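Local structure of secondary thiamine-phosphate synthase enzyme (Thermus thermophilus, 2CU5) at the interface of chains A and B. The protein probably acts as a secondary thiamine-phosphate synthase of the UPF0047 (YjbQ) family. Numbering follows the deposited sequence. Chains: chain A/B, Conserved Hypothetical Protein TT1486.

The interface of chains A and B. Residues chain A 48-49, 55, 59, 108-109; chain B 41, 76, 84, 87-88.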
# COMPACT_ATOMS: atom_id res chain seq x y z
N GLN A 48 2.32 -0.97 -12.10
CA GLN A 48 1.54 -1.97 -12.82
C GLN A 48 1.98 -2.12 -14.27
O GLN A 48 2.97 -1.54 -14.69
CB GLN A 48 0.05 -1.64 -12.74
CG GLN A 48 -0.69 -2.45 -11.68
CD GLN A 48 -0.60 -3.94 -11.96
OE1 GLN A 48 -0.77 -4.38 -13.09
NE2 GLN A 48 -0.35 -4.72 -10.92
N GLU A 49 1.22 -2.90 -15.04
CA GLU A 49 1.56 -3.14 -16.43
C GLU A 49 0.95 -2.13 -17.40
O GLU A 49 -0.25 -1.84 -17.34
CB GLU A 49 1.14 -4.55 -16.85
CG GLU A 49 1.74 -4.97 -18.18
CD GLU A 49 1.12 -6.22 -18.75
OE1 GLU A 49 0.86 -7.17 -17.98
OE2 GLU A 49 0.90 -6.25 -19.97
N VAL A 55 -4.98 -3.91 -19.44
CA VAL A 55 -4.73 -4.14 -18.02
C VAL A 55 -5.24 -2.92 -17.24
O VAL A 55 -6.00 -3.06 -16.28
CB VAL A 55 -3.22 -4.37 -17.73
CG1 VAL A 55 -2.94 -4.26 -16.23
CG2 VAL A 55 -2.79 -5.75 -18.22
N LEU A 59 -8.47 -2.66 -14.67
CA LEU A 59 -8.24 -2.20 -13.30
C LEU A 59 -9.23 -1.09 -12.93
O LEU A 59 -9.84 -1.13 -11.87
CB LEU A 59 -6.80 -1.67 -13.13
CG LEU A 59 -5.69 -2.73 -13.08
CD1 LEU A 59 -4.32 -2.04 -13.08
CD2 LEU A 59 -5.87 -3.58 -11.83
N TRP A 108 7.50 -6.07 -17.07
CA TRP A 108 6.17 -5.56 -17.39
C TRP A 108 5.66 -4.50 -16.43
O TRP A 108 4.45 -4.32 -16.29
CB TRP A 108 5.16 -6.70 -17.44
CG TRP A 108 5.56 -7.80 -18.36
CD1 TRP A 108 6.16 -8.98 -18.02
CD2 TRP A 108 5.44 -7.81 -19.78
NE1 TRP A 108 6.42 -9.72 -19.14
CE2 TRP A 108 5.99 -9.03 -20.24
CE3 TRP A 108 4.93 -6.90 -20.72
CZ2 TRP A 108 6.04 -9.37 -21.60
CZ3 TRP A 108 4.97 -7.24 -22.07
CH2 TRP A 108 5.52 -8.47 -22.50
N GLN A 109 6.58 -3.79 -15.78
CA GLN A 109 6.19 -2.76 -14.82
C GLN A 109 6.47 -1.33 -15.26
O GLN A 109 7.47 -1.05 -15.93
CB GLN A 109 6.91 -2.97 -13.48
CG GLN A 109 6.52 -4.22 -12.71
CD GLN A 109 7.30 -4.32 -11.41
OE1 GLN A 109 8.52 -4.18 -11.40
NE2 GLN A 109 6.60 -4.56 -10.30
N THR B 41 3.66 -7.96 -11.67
CA THR B 41 2.40 -7.23 -11.64
C THR B 41 1.19 -8.09 -11.26
O THR B 41 0.08 -7.58 -11.20
CB THR B 41 2.09 -6.58 -13.00
OG1 THR B 41 2.03 -7.59 -14.01
CG2 THR B 41 3.18 -5.56 -13.37
N HIS B 76 -8.82 -7.61 -20.97
CA HIS B 76 -7.51 -8.26 -20.93
C HIS B 76 -7.77 -9.75 -21.15
O HIS B 76 -8.04 -10.50 -20.21
CB HIS B 76 -6.87 -8.02 -19.56
CG HIS B 76 -5.47 -8.53 -19.44
ND1 HIS B 76 -4.47 -8.19 -20.33
CD2 HIS B 76 -4.89 -9.33 -18.52
CE1 HIS B 76 -3.33 -8.75 -19.96
NE2 HIS B 76 -3.56 -9.45 -18.86
N HIS B 84 -3.97 -8.82 -11.44
CA HIS B 84 -3.41 -7.47 -11.52
C HIS B 84 -4.08 -6.60 -10.46
O HIS B 84 -3.43 -5.81 -9.78
CB HIS B 84 -3.66 -6.88 -12.92
CG HIS B 84 -2.70 -7.37 -13.95
ND1 HIS B 84 -1.44 -6.83 -14.11
CD2 HIS B 84 -2.80 -8.36 -14.87
CE1 HIS B 84 -0.81 -7.47 -15.08
NE2 HIS B 84 -1.61 -8.40 -15.56
N SER B 87 -2.92 -7.50 -6.99
CA SER B 87 -1.56 -6.98 -6.82
C SER B 87 -1.60 -5.49 -6.45
O SER B 87 -0.94 -5.06 -5.51
CB SER B 87 -0.75 -7.17 -8.11
OG SER B 87 0.56 -6.64 -7.97
N LEU B 88 -2.38 -4.71 -7.20
CA LEU B 88 -2.52 -3.28 -6.95
C LEU B 88 -3.06 -3.00 -5.54
O LEU B 88 -2.61 -2.07 -4.86
CB LEU B 88 -3.44 -2.63 -8.00
CG LEU B 88 -3.77 -1.14 -7.84
CD1 LEU B 88 -4.12 -0.54 -9.20
CD2 LEU B 88 -4.91 -0.95 -6.84
O HOH W 1 0.47 -3.56 -8.32
O HOH W 2 -0.65 -9.76 -17.79
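The amide oxygen OE1 of A:Gln48 is gripped by two N-H donors, one from each chain. This patch joins two subunits of a UPF0047 (YjbQ) family protein that is deposited as a trimer, which may be its working form. From chain B, B:His84 ND1 donates to A:Gln48 OE1 at 2.7 Å. That donor lies in the carbonyl plane, on a lone pair, although the amide and imidazole planes stand 80° apart. The backbone N of A:Glu49 reaches the same OE1 at 3.2 Å from above the carbonyl plane. The other half of the amide, A:Gln48 NE2, donates almost straight (172° at H) to the carbonyl O of B:Thr41 at 2.9 Å. Water 1 links NE2 to B:Ser87 OG. The bend at chi2 (-60°) helps place the amide, and bonds at both ends fix its flip. An alanine here would remove the amide that bonds B:His84 and B:Thr41, and would probably leave the B:His84 ring less firmly oriented and the contact weaker. Through its other ring nitrogen, NE2, B:His84 meets water 2 at 2.8 Å, in the ring plane. Water 2 also contacts A:Glu49 OE1 and B:His76 NE2; the nearby carboxylate may favour protonated histidines. A:Val55 is forked between the two imidazoles: CG1 sits over a face of B:His84, 3.9 Å from the ring centroid, and CG2 over a face of B:His76, at 3.7 Å. B:Thr41 CG2 packs 3.7 Å from A:Gln109 CG.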